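Local atomic coordinates of coclaurine N-methyltransferase (Coptis japonica, PDB entry 6GKV), a protein that probably transfers a methyl group from S-adenosyl-L-methionine to the ring nitrogen of coclaurine and related tetrahydroisoquinolines in alkaloid biosynthesis. Residues Lys293-Asn298 with Tyr322-Cys327. Numbering follows the deposited sequence.
Sequences KRLDAN and YWRGFC. With F2W (6,7-dimethoxy-2-methyl-1,2,3,4-tetrahydroisoquinolin-2-ium), chain D.
One wall of the tetrahydroisoquinoline pocket is built on an antiparallel helix pair, 281-297 against 313-335, in which Leu295 meets Trp323 and Asp296 meets Arg324. The short segments cross at -155° with axes 10.5 Å apart, so side chains must span the gap. Leucine's branched apolar end suits a buried place against Trp323, Phe81 and Met85: with CG anti to the carbonyl carbon (chi1 -70°), Leu295 sends CD1 across to Trp323 CB at 3.8 Å, the two side chains crossing roughly at right angles. At the partly exposed rim, where opposite charges can pair near solvent, the extended Arg324 chain brings its guanidinium edge to Asp296, whose single oxygen OD1 accepts two weak bonds of a salt bridge, from Arg324 NE and NH2, each 3.4 Å long. The two planes are 53° apart; Tyr21 holds OD2, and Arg324 NH1 binds Asn321. In this CFA/CMAS-family enzyme both helices lie between the last two strands, in chain order, of its seven-stranded Rossmann-like sheet. Within 322-327, Trp323 CZ3 lies 3.6 Å above the centre of the Phe326 ring. The opposite face of Phe326 receives F2W methoxy carbon CAM, offset toward the rim, with Phe326 CE2 4.0 Å from F2W CAM. An alanine at Phe326 is likely to leave this methoxy group without its aromatic floor and Trp323 CZ3 without the ring face it rests on. Phe326 O also approaches F2W CAM, at 3.3 Å.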
loop_
_atom_site.group_PDB
_atom_site.type_symbol
_atom_site.label_atom_id
_atom_site.label_comp_id
_atom_site.label_asym_id
_atom_site.label_seq_id
_atom_site.Cartn_x
_atom_site.Cartn_y
_atom_site.Cartn_z
ATOM N N LYS A 293 18.915 28.374 8.033
ATOM C CA LYS A 293 19.298 29.362 9.057
ATOM C C LYS A 293 20.794 29.314 9.320
ATOM O O LYS A 293 21.419 30.338 9.560
ATOM C CB LYS A 293 18.570 29.125 10.384
ATOM C CG LYS A 293 17.127 29.622 10.475
ATOM C CD LYS A 293 16.495 29.151 11.801
ATOM C CE LYS A 293 14.982 29.291 11.802
ATOM N NZ LYS A 293 14.326 28.550 12.939
ATOM N N ARG A 294 21.357 28.111 9.294
ATOM C CA ARG A 294 22.766 27.943 9.609
ATOM C C ARG A 294 23.667 28.449 8.503
ATOM O O ARG A 294 24.752 28.933 8.775
ATOM C CB ARG A 294 23.073 26.482 9.915
ATOM C CG ARG A 294 22.593 26.093 11.285
ATOM C CD ARG A 294 22.693 24.603 11.558
ATOM N NE ARG A 294 22.338 24.356 12.946
ATOM C CZ ARG A 294 23.204 23.998 13.882
ATOM N NH1 ARG A 294 24.482 23.804 13.576
ATOM N NH2 ARG A 294 22.779 23.813 15.123
ATOM N N LEU A 295 23.221 28.330 7.257
ATOM C CA LEU A 295 23.943 28.935 6.146
ATOM C C LEU A 295 24.074 30.443 6.360
ATOM O O LEU A 295 25.143 30.933 6.712
ATOM C CB LEU A 295 23.241 28.645 4.820
ATOM C CG LEU A 295 23.305 27.202 4.338
ATOM C CD1 LEU A 295 22.702 27.057 2.945
ATOM C CD2 LEU A 295 24.745 26.741 4.358
ATOM N N ASP A 296 22.960 31.154 6.196
ATOM C CA ASP A 296 22.880 32.621 6.312
ATOM C C ASP A 296 23.566 33.249 7.530
ATOM O O ASP A 296 23.981 34.406 7.497
ATOM C CB ASP A 296 21.406 33.039 6.323
ATOM C CG ASP A 296 20.680 32.629 5.064
ATOM O OD1 ASP A 296 21.351 32.514 4.011
ATOM O OD2 ASP A 296 19.450 32.409 5.135
ATOM N N ALA A 297 23.666 32.492 8.611
ATOM C CA ALA A 297 24.265 32.998 9.836
ATOM C C ALA A 297 25.792 32.838 9.812
ATOM O O ALA A 297 26.511 33.455 10.604
ATOM C CB ALA A 297 23.653 32.281 11.046
ATOM N N ASN A 298 26.291 32.007 8.902
ATOM C CA ASN A 298 27.731 31.788 8.823
ATOM C C ASN A 298 28.254 32.041 7.429
ATOM O O ASN A 298 29.169 31.359 6.972
ATOM C CB ASN A 298 28.092 30.367 9.239
ATOM C CG ASN A 298 27.490 29.981 10.558
ATOM O OD1 ASN A 298 28.022 30.300 11.627
ATOM N ND2 ASN A 298 26.369 29.291 10.496
ATOM N N TYR A 322 23.122 27.520 -4.409
ATOM C CA TYR A 322 22.750 26.150 -4.698
ATOM C C TYR A 322 22.218 25.536 -3.418
ATOM O O TYR A 322 21.161 24.908 -3.395
ATOM C CB TYR A 322 23.925 25.303 -5.211
ATOM C CG TYR A 322 23.527 23.841 -5.187
ATOM C CD1 TYR A 322 22.791 23.298 -6.232
ATOM C CD2 TYR A 322 23.822 23.022 -4.093
ATOM C CE1 TYR A 322 22.374 21.985 -6.210
ATOM C CE2 TYR A 322 23.397 21.689 -4.059
ATOM C CZ TYR A 322 22.679 21.183 -5.129
ATOM O OH TYR A 322 22.259 19.882 -5.145
ATOM N N TRP A 323 22.988 25.699 -2.349
ATOM C CA TRP A 323 22.642 25.072 -1.100
ATOM C C TRP A 323 21.383 25.721 -0.496
ATOM O O TRP A 323 20.561 25.039 0.123
ATOM C CB TRP A 323 23.842 25.114 -0.155
ATOM C CG TRP A 323 24.798 23.978 -0.505
ATOM C CD1 TRP A 323 26.047 24.087 -1.065
ATOM C CD2 TRP A 323 24.545 22.573 -0.393
ATOM N NE1 TRP A 323 26.592 22.838 -1.273
ATOM C CE2 TRP A 323 25.677 21.879 -0.862
ATOM C CE3 TRP A 323 23.462 21.811 0.091
ATOM C CZ2 TRP A 323 25.778 20.489 -0.871
ATOM C CZ3 TRP A 323 23.553 20.424 0.085
ATOM C CH2 TRP A 323 24.698 19.778 -0.393
ATOM N N ARG A 324 21.203 27.018 -0.724
ATOM C CA ARG A 324 19.962 27.693 -0.334
ATOM C C ARG A 324 18.763 27.062 -1.012
ATOM O O ARG A 324 17.823 26.676 -0.345
ATOM C CB ARG A 324 20.021 29.178 -0.670
ATOM C CG ARG A 324 20.865 29.983 0.293
ATOM C CD ARG A 324 21.176 31.360 -0.278
ATOM N NE ARG A 324 21.846 32.187 0.711
ATOM C CZ ARG A 324 22.463 33.329 0.440
ATOM N NH1 ARG A 324 22.509 33.781 -0.807
ATOM N NH2 ARG A 324 23.048 34.008 1.417
ATOM N N GLY A 325 18.805 26.929 -2.335
ATOM C CA GLY A 325 17.752 26.237 -3.074
ATOM C C GLY A 325 17.566 24.772 -2.689
ATOM O O GLY A 325 16.499 24.202 -2.881
ATOM N N PHE A 326 18.615 24.144 -2.171
ATOM C CA PHE A 326 18.508 22.785 -1.655
ATOM C C PHE A 326 17.504 22.770 -0.521
ATOM O O PHE A 326 16.517 22.047 -0.529
ATOM C CB PHE A 326 19.872 22.317 -1.154
ATOM C CG PHE A 326 19.911 20.896 -0.707
ATOM C CD1 PHE A 326 20.227 19.882 -1.610
ATOM C CD2 PHE A 326 19.676 20.564 0.617
ATOM C CE1 PHE A 326 20.291 18.558 -1.200
ATOM C CE2 PHE A 326 19.728 19.248 1.029
ATOM C CZ PHE A 326 20.038 18.246 0.117
ATOM N N CYS A 327 17.806 23.598 0.465
ATOM C CA CYS A 327 17.054 23.725 1.688
ATOM C C CYS A 327 15.664 24.361 1.482
ATOM O O CYS A 327 14.703 23.998 2.157
ATOM C CB CYS A 327 17.880 24.531 2.687
ATOM S SG CYS A 327 19.448 23.796 3.099
HETATM C CAM F2W D . 15.906 18.834 0.110
HETATM O OAK F2W D . 15.055 17.938 -0.642
HETATM C CAB F2W D . 15.510 16.648 -0.534
HETATM C CAA F2W D . 16.615 16.284 0.246
HETATM C CAF F2W D . 16.995 14.945 0.270
HETATM C CAJ F2W D . 18.049 14.486 1.040
HETATM C CAI F2W D . 18.723 13.141 0.618
HETATM N NAH F2W D . 17.627 12.160 0.645
HETATM C CAO F2W D . 18.246 10.994 -0.016
HETATM C CAG F2W D . 16.762 12.736 -0.388
HETATM C CAE F2W D . 16.255 13.998 -0.386
HETATM C CAD F2W D . 15.176 14.363 -1.186
HETATM C CAC F2W D . 14.784 15.689 -1.223
HETATM O OAL F2W D . 13.738 16.167 -1.967
HETATM C CAN F2W D . 12.930 15.235 -2.711
#